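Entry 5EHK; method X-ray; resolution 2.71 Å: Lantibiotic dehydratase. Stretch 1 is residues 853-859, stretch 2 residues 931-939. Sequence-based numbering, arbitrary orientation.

Stretch 1 853-859: RWFFIRY
Stretch 2, residues 931-939: SAAAISLLR

Residues 853-859 of this lantibiotic dehydratase form a β-strand that continues later in the chain. Residues 931-939 are a segment within a longer α-helix. The strand is fully extended, with phi from -161° to -92° and psi from 131° to 170°. The helix keeps phi between -69° and -54° and psi between -49° and -36°. Backbone hydrogen bonds run from N of each residue to O four residues earlier, from Ile935 N to Ser931 O (3.2 Å) through Arg939 N to Ile935 O (3.0 Å).

The two axes approach to 8.5 Å. Their N-to-C directions make an angle of 60°, so the helix crosses the strand obliquely. The backbones come nearest at Phe855 and Ser931, whose CA atoms lie 5.6 Å apart. The helix residue at this point is a serine. The contact buries 323 Å² in total.

Ser931 has the largest area covered by the other stretch, 77 Å². Its CA-to-CB bond points toward the strand, and chi1 is m (-81°). This rotamer brings OG to the strand backbone. Phe856 N donates a hydrogen bond to Ser931 OG at 2.9 Å, with a nearly straight N-H...O angle of 167°. Ser931 OG also lies 3.5 Å from Phe855 CB and 3.4 Å from Phe856 O.

Trp854 and Phe856 are alternate residues of the strand, and both reach the helix. Their CA-to-CB bonds point sideways. Both have chi1 in p, at 81° and 87°, and their ring ends come nearer the helix. Trp854 has chi2 at -87°, Phe856 at 84°. The Trp854 six-membered ring receives a CH-pi contact from Ser931 CB. Ser931 CB is 4.1 Å from the centroid of the Trp854 six-membered ring and 29° off its normal, so the contact is off-centre. Trp854 CH2 also touches Ile935 CD1 at 3.7 Å, and Trp854 CZ2 is 4.4 Å from Ala932 CB.

The Phe856 ring packs against the same helix. Ala934 CB lies at the ring edge, near its plane, 4.3 Å from Phe856 CZ. Ile935 CG1 is 4.2 Å from Phe856 CE2. Ile935 thus meets both aromatic rings. Its CA-to-CB bond points sideways, but its mt conformation (chi1 -66°, chi2 -176°) brings the end nearer the strand.

Phe855 also has chi1 in p (73°), with chi2 at -98°, but the end of its side chain leads away from the helix. Of its side chain, CB is the atom closest to the helix. Ile857 is in pt (69°, 172°) and its CA-to-CB bond points away; it makes no contact.

Farther along, the CA-to-CB bond of Arg858 points sideways, but the end of its side chain comes nearer the helix and meets Leu938. Its chi1 is m (-63°), chi2 t (162°), chi3 lies between wells at 124°, and chi4 is 122°. Leu938 is mt (-74°, 165°), with CA-to-CB toward the strand. Leu938 CD1 sits at the edge of the guanidinium, near its plane, 4.1 Å from Arg858 NH1. The contact is not polar; Arg858 NH1 is hydrogen-bonded elsewhere in the structure.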

ATOM      1  N   ARG A 853      21.195  34.129 -12.737  1.00 18.29           N
ATOM      2  CA  ARG A 853      20.819  32.856 -13.304  1.00 20.27           C
ATOM      3  C   ARG A 853      19.429  32.475 -12.817  1.00 19.79           C
ATOM      4  O   ARG A 853      19.069  32.740 -11.673  1.00 16.21           O
ATOM      5  CB  ARG A 853      21.825  31.788 -12.900  1.00 18.98           C
ATOM      6  CG  ARG A 853      23.141  31.885 -13.612  1.00 20.38           C
ATOM      7  CD  ARG A 853      22.975  31.553 -15.081  1.00 24.91           C
ATOM      8  NE  ARG A 853      24.189  31.857 -15.838  1.00 29.50           N
ATOM      9  CZ  ARG A 853      24.209  32.398 -17.054  1.00 24.70           C
ATOM     10  NH1 ARG A 853      23.081  32.683 -17.677  1.00 24.03           N
ATOM     11  NH2 ARG A 853      25.368  32.642 -17.650  1.00 29.80           N
ATOM     12  N   TRP A 854      18.651  31.839 -13.683  1.00 17.71           N
ATOM     13  CA  TRP A 854      17.361  31.309 -13.275  1.00 16.07           C
ATOM     14  C   TRP A 854      17.114  30.044 -14.071  1.00 15.10           C
ATOM     15  O   TRP A 854      17.679  29.888 -15.146  1.00 14.37           O
ATOM     16  CB  TRP A 854      16.238  32.319 -13.518  1.00 10.89           C
ATOM     17  CG  TRP A 854      15.786  32.304 -14.941  1.00 14.59           C
ATOM     18  CD1 TRP A 854      16.320  33.015 -15.967  1.00 13.34           C
ATOM     19  CD2 TRP A 854      14.718  31.535 -15.501  1.00 11.56           C
ATOM     20  NE1 TRP A 854      15.658  32.742 -17.122  1.00 13.43           N
ATOM     21  CE2 TRP A 854      14.663  31.837 -16.870  1.00 11.51           C
ATOM     22  CE3 TRP A 854      13.801  30.613 -14.977  1.00 12.09           C
ATOM     23  CZ2 TRP A 854      13.731  31.271 -17.726  1.00 13.28           C
ATOM     24  CZ3 TRP A 854      12.879  30.047 -15.818  1.00 11.03           C
ATOM     25  CH2 TRP A 854      12.848  30.375 -17.182  1.00 15.39           C
ATOM     26  N   PHE A 855      16.315  29.129 -13.534  1.00 10.55           N
ATOM     27  CA  PHE A 855      15.870  27.987 -14.319  1.00 13.66           C
ATOM     28  C   PHE A 855      14.627  27.351 -13.701  1.00 14.11           C
ATOM     29  O   PHE A 855      14.239  27.707 -12.594  1.00 15.15           O
ATOM     30  CB  PHE A 855      17.011  26.989 -14.569  1.00 10.63           C
ATOM     31  CG  PHE A 855      17.429  26.167 -13.364  1.00 16.46           C
ATOM     32  CD1 PHE A 855      18.529  26.536 -12.594  1.00 20.41           C
ATOM     33  CD2 PHE A 855      16.742  25.003 -13.010  1.00 19.13           C
ATOM     34  CE1 PHE A 855      18.942  25.753 -11.497  1.00 22.99           C
ATOM     35  CE2 PHE A 855      17.157  24.216 -11.902  1.00 20.46           C
ATOM     36  CZ  PHE A 855      18.252  24.598 -11.148  1.00 17.01           C
ATOM     37  N   PHE A 856      13.989  26.427 -14.406  1.00  9.09           N
ATOM     38  CA  PHE A 856      12.893  25.723 -13.786  1.00  8.87           C
ATOM     39  C   PHE A 856      12.969  24.256 -14.134  1.00 10.22           C
ATOM     40  O   PHE A 856      13.430  23.893 -15.220  1.00  9.78           O
ATOM     41  CB  PHE A 856      11.540  26.287 -14.223  1.00  9.26           C
ATOM     42  CG  PHE A 856      11.022  25.680 -15.496  1.00 12.09           C
ATOM     43  CD1 PHE A 856      10.318  24.475 -15.480  1.00  9.96           C
ATOM     44  CD2 PHE A 856      11.240  26.306 -16.710  1.00 11.20           C
ATOM     45  CE1 PHE A 856       9.879  23.916 -16.641  1.00 11.18           C
ATOM     46  CE2 PHE A 856      10.785  25.747 -17.868  1.00 12.59           C
ATOM     47  CZ  PHE A 856      10.102  24.553 -17.838  1.00  9.66           C
ATOM     48  N   ILE A 857      12.473  23.424 -13.219  1.00  7.78           N
ATOM     49  CA  ILE A 857      12.297  22.012 -13.478  1.00  9.79           C
ATOM     50  C   ILE A 857      10.893  21.576 -13.010  1.00 14.70           C
ATOM     51  O   ILE A 857      10.291  22.182 -12.116  1.00 12.94           O
ATOM     52  CB  ILE A 857      13.361  21.134 -12.778  1.00 11.02           C
ATOM     53  CG1 ILE A 857      13.171  21.127 -11.261  1.00 14.60           C
ATOM     54  CG2 ILE A 857      14.774  21.578 -13.120  1.00  9.40           C
ATOM     55  CD1 ILE A 857      14.065  20.143 -10.556  1.00 11.43           C
ATOM     56  N   ARG A 858      10.391  20.517 -13.632  1.00 12.93           N
ATOM     57  CA  ARG A 858       9.189  19.843 -13.206  1.00  9.83           C
ATOM     58  C   ARG A 858       9.675  18.745 -12.256  1.00 14.96           C
ATOM     59  O   ARG A 858      10.634  18.023 -12.536  1.00 17.09           O
ATOM     60  CB  ARG A 858       8.469  19.283 -14.436  1.00  8.51           C
ATOM     61  CG  ARG A 858       8.017  20.371 -15.406  1.00 11.20           C
ATOM     62  CD  ARG A 858       7.676  19.874 -16.846  1.00 11.40           C
ATOM     63  NE  ARG A 858       6.348  20.228 -17.283  1.00 10.26           N
ATOM     64  CZ  ARG A 858       6.028  20.935 -18.360  1.00 12.04           C
ATOM     65  NH1 ARG A 858       6.921  21.427 -19.188  1.00 14.28           N
ATOM     66  NH2 ARG A 858       4.755  21.171 -18.571  1.00 14.98           N
ATOM     67  N   TYR A 859       9.057  18.669 -11.091  1.00 17.76           N
ATOM     68  CA  TYR A 859       9.554  17.812 -10.036  1.00 20.71           C
ATOM     69  C   TYR A 859       8.370  17.075  -9.437  1.00 19.96           C
ATOM     70  O   TYR A 859       7.253  17.589  -9.409  1.00 20.83           O
ATOM     71  CB  TYR A 859      10.252  18.668  -8.960  1.00 19.15           C
ATOM     72  CG  TYR A 859      11.248  17.915  -8.115  1.00 24.47           C
ATOM     73  CD1 TYR A 859      12.609  17.976  -8.402  1.00 31.48           C
ATOM     74  CD2 TYR A 859      10.835  17.122  -7.038  1.00 27.05           C
ATOM     75  CE1 TYR A 859      13.548  17.278  -7.642  1.00 34.20           C
ATOM     76  CE2 TYR A 859      11.767  16.415  -6.265  1.00 31.36           C
ATOM     77  CZ  TYR A 859      13.127  16.500  -6.578  1.00 34.14           C
ATOM     78  OH  TYR A 859      14.075  15.820  -5.838  1.00 34.32           O
ATOM     79  N   SER A 931      15.641  26.395 -20.194  1.00 15.04           N
ATOM     80  CA  SER A 931      14.404  26.799 -19.550  1.00 13.52           C
ATOM     81  C   SER A 931      13.693  27.826 -20.400  1.00 11.88           C
ATOM     82  O   SER A 931      12.470  27.770 -20.566  1.00 12.92           O
ATOM     83  CB  SER A 931      14.650  27.334 -18.140  1.00 11.76           C
ATOM     84  OG  SER A 931      14.786  26.265 -17.220  1.00 12.25           O
ATOM     85  N   ALA A 932      14.452  28.784 -20.913  1.00 12.65           N
ATOM     86  CA  ALA A 932      13.845  29.850 -21.707  1.00 16.51           C
ATOM     87  C   ALA A 932      13.264  29.288 -23.017  1.00 15.22           C
ATOM     88  O   ALA A 932      12.133  29.612 -23.390  1.00 10.85           O
ATOM     89  CB  ALA A 932      14.848  30.960 -21.975  1.00  6.99           C
ATOM     90  N   ALA A 933      14.044  28.413 -23.660  1.00 16.11           N
ATOM     91  CA  ALA A 933      13.653  27.686 -24.859  1.00 11.92           C
ATOM     92  C   ALA A 933      12.334  26.943 -24.655  1.00 14.14           C
ATOM     93  O   ALA A 933      11.434  27.036 -25.481  1.00 16.18           O
ATOM     94  CB  ALA A 933      14.755  26.718 -25.273  1.00  9.65           C
ATOM     95  N   ALA A 934      12.229  26.194 -23.560  1.00 12.21           N
ATOM     96  CA  ALA A 934      11.022  25.420 -23.281  1.00 12.94           C
ATOM     97  C   ALA A 934       9.789  26.328 -23.179  1.00 14.72           C
ATOM     98  O   ALA A 934       8.728  26.029 -23.721  1.00 16.56           O
ATOM     99  CB  ALA A 934      11.194  24.565 -22.017  1.00 10.92           C
ATOM    100  N   ILE A 935       9.922  27.423 -22.452  1.00 13.71           N
ATOM    101  CA  ILE A 935       8.850  28.402 -22.379  1.00 16.69           C
ATOM    102  C   ILE A 935       8.469  28.929 -23.773  1.00 17.60           C
ATOM    103  O   ILE A 935       7.284  29.032 -24.103  1.00 17.32           O
ATOM    104  CB  ILE A 935       9.225  29.554 -21.445  1.00 13.04           C
ATOM    105  CG1 ILE A 935       9.344  29.021 -20.027  1.00 14.29           C
ATOM    106  CG2 ILE A 935       8.218  30.669 -21.528  1.00  7.71           C
ATOM    107  CD1 ILE A 935       9.619  30.096 -19.033  1.00 16.71           C
ATOM    108  N   SER A 936       9.478  29.248 -24.585  1.00 18.74           N
ATOM    109  CA  SER A 936       9.267  29.701 -25.966  1.00 17.55           C
ATOM    110  C   SER A 936       8.468  28.702 -26.792  1.00 20.06           C
ATOM    111  O   SER A 936       7.497  29.076 -27.470  1.00 17.73           O
ATOM    112  CB  SER A 936      10.606  29.892 -26.666  1.00 12.86           C
ATOM    113  OG  SER A 936      11.056  31.219 -26.556  1.00 18.55           O
ATOM    114  N   LEU A 937       8.885  27.435 -26.704  1.00 14.86           N
ATOM    115  CA  LEU A 937       8.278  26.348 -27.440  1.00 14.36           C
ATOM    116  C   LEU A 937       6.834  26.092 -26.974  1.00 22.67           C
ATOM    117  O   LEU A 937       5.918  25.918 -27.786  1.00 20.96           O
ATOM    118  CB  LEU A 937       9.135  25.096 -27.288  1.00 14.11           C
ATOM    119  CG  LEU A 937      10.513  25.136 -27.949  1.00 18.85           C
ATOM    120  CD1 LEU A 937      11.265  23.840 -27.738  1.00 18.57           C
ATOM    121  CD2 LEU A 937      10.413  25.432 -29.445  1.00 19.27           C
ATOM    122  N   LEU A 938       6.624  26.106 -25.664  1.00 20.56           N
ATOM    123  CA  LEU A 938       5.288  25.905 -25.131  1.00 20.01           C
ATOM    124  C   LEU A 938       4.356  27.009 -25.601  1.00 22.51           C
ATOM    125  O   LEU A 938       3.186  26.757 -25.863  1.00 24.04           O
ATOM    126  CB  LEU A 938       5.318  25.836 -23.603  1.00 16.63           C
ATOM    127  CG  LEU A 938       5.889  24.535 -23.038  1.00 18.13           C
ATOM    128  CD1 LEU A 938       6.217  24.680 -21.556  1.00 17.31           C
ATOM    129  CD2 LEU A 938       4.919  23.377 -23.277  1.00 13.11           C
ATOM    130  N   ARG A 939       4.883  28.231 -25.695  1.00 22.89           N
ATOM    131  CA  ARG A 939       4.096  29.375 -26.135  1.00 20.77           C
ATOM    132  C   ARG A 939       3.723  29.272 -27.620  1.00 26.13           C
ATOM    133  O   ARG A 939       2.625  29.671 -28.010  1.00 26.43           O
ATOM    134  CB  ARG A 939       4.810  30.690 -25.841  1.00 17.96           C
ATOM    135  CG  ARG A 939       4.838  31.067 -24.383  1.00 16.96           C
ATOM    136  CD  ARG A 939       5.713  32.296 -24.140  1.00 16.76           C
ATOM    137  NE  ARG A 939       5.112  33.460 -24.771  1.00 27.40           N
ATOM    138  CZ  ARG A 939       4.282  34.291 -24.154  1.00 26.15           C
ATOM    139  NH1 ARG A 939       4.003  34.103 -22.868  1.00 20.51           N
ATOM    140  NH2 ARG A 939       3.752  35.318 -24.817  1.00 26.50           N
TER